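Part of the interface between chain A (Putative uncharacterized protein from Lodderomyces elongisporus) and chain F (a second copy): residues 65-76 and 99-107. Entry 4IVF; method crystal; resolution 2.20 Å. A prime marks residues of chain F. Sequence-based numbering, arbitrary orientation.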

# COMPACT_ATOMS: atom_id res chain seq x y z
N ASN A 65 -9.36 23.45 -2.64
CA ASN A 65 -9.67 23.63 -4.07
C ASN A 65 -10.58 22.55 -4.65
O ASN A 65 -11.13 22.72 -5.74
CB ASN A 65 -8.39 23.71 -4.91
CG ASN A 65 -7.41 24.72 -4.38
OD1 ASN A 65 -7.55 25.91 -4.62
ND2 ASN A 65 -6.41 24.25 -3.64
N PHE A 66 -10.71 21.44 -3.93
CA PHE A 66 -11.64 20.38 -4.34
C PHE A 66 -13.07 20.85 -4.04
O PHE A 66 -13.49 20.90 -2.89
CB PHE A 66 -11.33 19.09 -3.59
CG PHE A 66 -11.86 17.86 -4.26
CD1 PHE A 66 -13.17 17.47 -4.07
CD2 PHE A 66 -11.05 17.11 -5.10
CE1 PHE A 66 -13.67 16.34 -4.70
CE2 PHE A 66 -11.54 15.99 -5.73
CZ PHE A 66 -12.85 15.60 -5.53
N LYS A 67 -13.80 21.21 -5.09
CA LYS A 67 -15.05 21.95 -4.90
C LYS A 67 -16.21 21.11 -4.39
O LYS A 67 -16.99 21.57 -3.55
CB LYS A 67 -15.43 22.70 -6.18
CG LYS A 67 -14.47 23.82 -6.56
CD LYS A 67 -14.10 24.68 -5.35
CE LYS A 67 -13.13 25.79 -5.73
NZ LYS A 67 -11.94 25.27 -6.48
N GLY A 68 -16.32 19.88 -4.89
CA GLY A 68 -17.40 18.98 -4.52
C GLY A 68 -17.53 18.64 -3.04
O GLY A 68 -18.55 18.09 -2.63
N VAL A 69 -16.52 18.95 -2.23
CA VAL A 69 -16.62 18.67 -0.80
C VAL A 69 -16.55 19.95 0.00
O VAL A 69 -15.62 20.73 -0.13
CB VAL A 69 -15.49 17.73 -0.31
CG1 VAL A 69 -15.62 17.49 1.20
CG2 VAL A 69 -15.53 16.41 -1.08
N ASP A 70 -17.55 20.14 0.86
CA ASP A 70 -17.62 21.34 1.67
C ASP A 70 -16.52 21.36 2.73
O ASP A 70 -16.45 20.49 3.60
CB ASP A 70 -19.00 21.44 2.33
CG ASP A 70 -19.37 22.85 2.66
OD1 ASP A 70 -19.88 23.56 1.77
OD2 ASP A 70 -19.15 23.26 3.82
N GLY A 71 -15.65 22.35 2.64
CA GLY A 71 -14.53 22.45 3.55
C GLY A 71 -13.28 21.82 2.97
O GLY A 71 -12.23 21.81 3.61
N GLY A 72 -13.40 21.28 1.76
CA GLY A 72 -12.27 20.69 1.07
C GLY A 72 -12.14 19.19 1.27
O GLY A 72 -12.57 18.64 2.29
N LEU A 73 -11.53 18.53 0.29
CA LEU A 73 -11.24 17.10 0.39
C LEU A 73 -10.21 16.85 1.49
O LEU A 73 -9.14 17.45 1.50
CB LEU A 73 -10.74 16.56 -0.95
CG LEU A 73 -10.47 15.05 -1.03
CD1 LEU A 73 -11.75 14.26 -0.93
CD2 LEU A 73 -9.71 14.69 -2.33
N VAL A 74 -10.55 15.98 2.42
CA VAL A 74 -9.60 15.51 3.43
C VAL A 74 -9.10 14.13 3.01
O VAL A 74 -9.89 13.23 2.73
CB VAL A 74 -10.27 15.40 4.80
CG1 VAL A 74 -9.28 14.85 5.85
CG2 VAL A 74 -10.83 16.75 5.21
N LEU A 75 -7.79 13.96 2.96
CA LEU A 75 -7.23 12.72 2.43
C LEU A 75 -6.02 12.26 3.21
O LEU A 75 -5.12 13.05 3.49
CB LEU A 75 -6.83 12.94 0.97
CG LEU A 75 -6.77 11.68 0.12
CD1 LEU A 75 -8.15 11.04 0.13
CD2 LEU A 75 -6.33 12.04 -1.29
N SER A 76 -5.99 10.98 3.57
CA SER A 76 -4.83 10.42 4.28
C SER A 76 -4.21 9.26 3.48
O SER A 76 -4.71 8.92 2.41
CB SER A 76 -5.22 9.96 5.69
OG SER A 76 -5.60 11.07 6.50
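Chain F (99-107) AGTAEYYKT

A single hydrogen bond joins the two stretches, and it runs from a lysine to a main-chain carbonyl: Lys106′ NZ donates to Val74 O over 3.2 Å, the side chain reaching the strand although its CA-to-CB bond points sideways. The rest of the contact is mostly apolar side-chain packing, with two carbonyl oxygens of chain F touched by carbon atoms of chain A. Helix 102′-107′, which continues later in chain F, lies along strand 73-76 of chain A and runs nearly parallel to it, with a crossing angle of 15° and a closest axial approach of 9.1 Å. In the backbone register, Leu73 CA lies 6.9 Å from Ala102′ CA and Leu75 CA 7.2 Å from Lys106′ CA. Thr101′ caps the helix, its OG1 accepting from Tyr104′ N at 3.2 Å. In the first turn three residues close on Ala102′ CB: Val69 CG2 at 3.7 Å, Leu73 CD1 at 4.0 Å and Phe66 CE1 at 4.0 Å. Phe66 and Val69 begin and end a type I turn; a type II turn from Val69 to Gly72 then leads into the strand. The Phe66 ring, chi1 t, turns its edge to Gly100′ O, which lies 3.4 Å from CZ. One turn further along, Leu75 CD1 packs 4.1 Å from Tyr105′ CB and 3.8 Å from Tyr105′ O, while Leu73 CD2 approaches Tyr105′ CB at 4.4 Å.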

# COMPACT_ATOMS: atom_id res chain seq x y z
N ALA F 99 -13.66 8.13 -11.74
CA ALA F 99 -12.34 8.71 -11.50
C ALA F 99 -12.44 10.21 -11.24
O ALA F 99 -13.21 10.90 -11.90
CB ALA F 99 -11.43 8.42 -12.69
N GLY F 100 -11.67 10.70 -10.28
CA GLY F 100 -11.70 12.11 -9.94
C GLY F 100 -12.65 12.54 -8.82
O GLY F 100 -12.55 13.66 -8.32
N THR F 101 -13.57 11.67 -8.43
CA THR F 101 -14.55 12.02 -7.40
C THR F 101 -14.02 11.78 -5.99
O THR F 101 -13.10 10.98 -5.78
CB THR F 101 -15.86 11.23 -7.54
OG1 THR F 101 -15.61 9.84 -7.33
CG2 THR F 101 -16.48 11.44 -8.92
N ALA F 102 -14.62 12.46 -5.02
CA ALA F 102 -14.24 12.30 -3.62
C ALA F 102 -14.31 10.84 -3.19
O ALA F 102 -13.40 10.32 -2.54
CB ALA F 102 -15.11 13.16 -2.73
N GLU F 103 -15.37 10.16 -3.60
CA GLU F 103 -15.54 8.75 -3.27
C GLU F 103 -14.45 7.87 -3.92
O GLU F 103 -14.01 6.90 -3.33
CB GLU F 103 -16.94 8.24 -3.65
CG GLU F 103 -18.10 8.89 -2.86
CD GLU F 103 -18.57 10.26 -3.43
OE1 GLU F 103 -18.00 10.76 -4.45
OE2 GLU F 103 -19.52 10.83 -2.85
N TYR F 104 -14.02 8.22 -5.13
CA TYR F 104 -12.93 7.52 -5.79
C TYR F 104 -11.66 7.57 -4.93
O TYR F 104 -11.01 6.55 -4.68
CB TYR F 104 -12.66 8.11 -7.17
CG TYR F 104 -11.39 7.63 -7.81
CD1 TYR F 104 -11.38 6.45 -8.55
CD2 TYR F 104 -10.20 8.34 -7.68
CE1 TYR F 104 -10.21 5.99 -9.13
CE2 TYR F 104 -9.02 7.89 -8.27
CZ TYR F 104 -9.03 6.71 -8.99
OH TYR F 104 -7.88 6.24 -9.59
N TYR F 105 -11.33 8.78 -4.47
CA TYR F 105 -10.18 8.97 -3.61
C TYR F 105 -10.29 8.36 -2.19
O TYR F 105 -9.30 7.84 -1.67
CB TYR F 105 -9.76 10.45 -3.59
CG TYR F 105 -9.19 10.84 -4.93
CD1 TYR F 105 -7.94 10.36 -5.34
CD2 TYR F 105 -9.91 11.62 -5.82
CE1 TYR F 105 -7.42 10.69 -6.59
CE2 TYR F 105 -9.40 11.97 -7.07
CZ TYR F 105 -8.16 11.50 -7.45
OH TYR F 105 -7.67 11.83 -8.69
N LYS F 106 -11.46 8.41 -1.57
CA LYS F 106 -11.61 7.74 -0.29
C LYS F 106 -11.42 6.22 -0.45
O LYS F 106 -10.87 5.59 0.43
CB LYS F 106 -12.97 8.02 0.38
CG LYS F 106 -13.24 9.49 0.74
CD LYS F 106 -12.13 10.17 1.54
CE LYS F 106 -11.93 9.58 2.92
NZ LYS F 106 -11.01 10.43 3.76
N THR F 107 -11.89 5.66 -1.56
CA THR F 107 -11.69 4.25 -1.87
C THR F 107 -10.20 3.95 -1.91
O THR F 107 -9.72 2.97 -1.34
CB THR F 107 -12.32 3.87 -3.23
OG1 THR F 107 -13.74 3.91 -3.13
CG2 THR F 107 -11.90 2.46 -3.65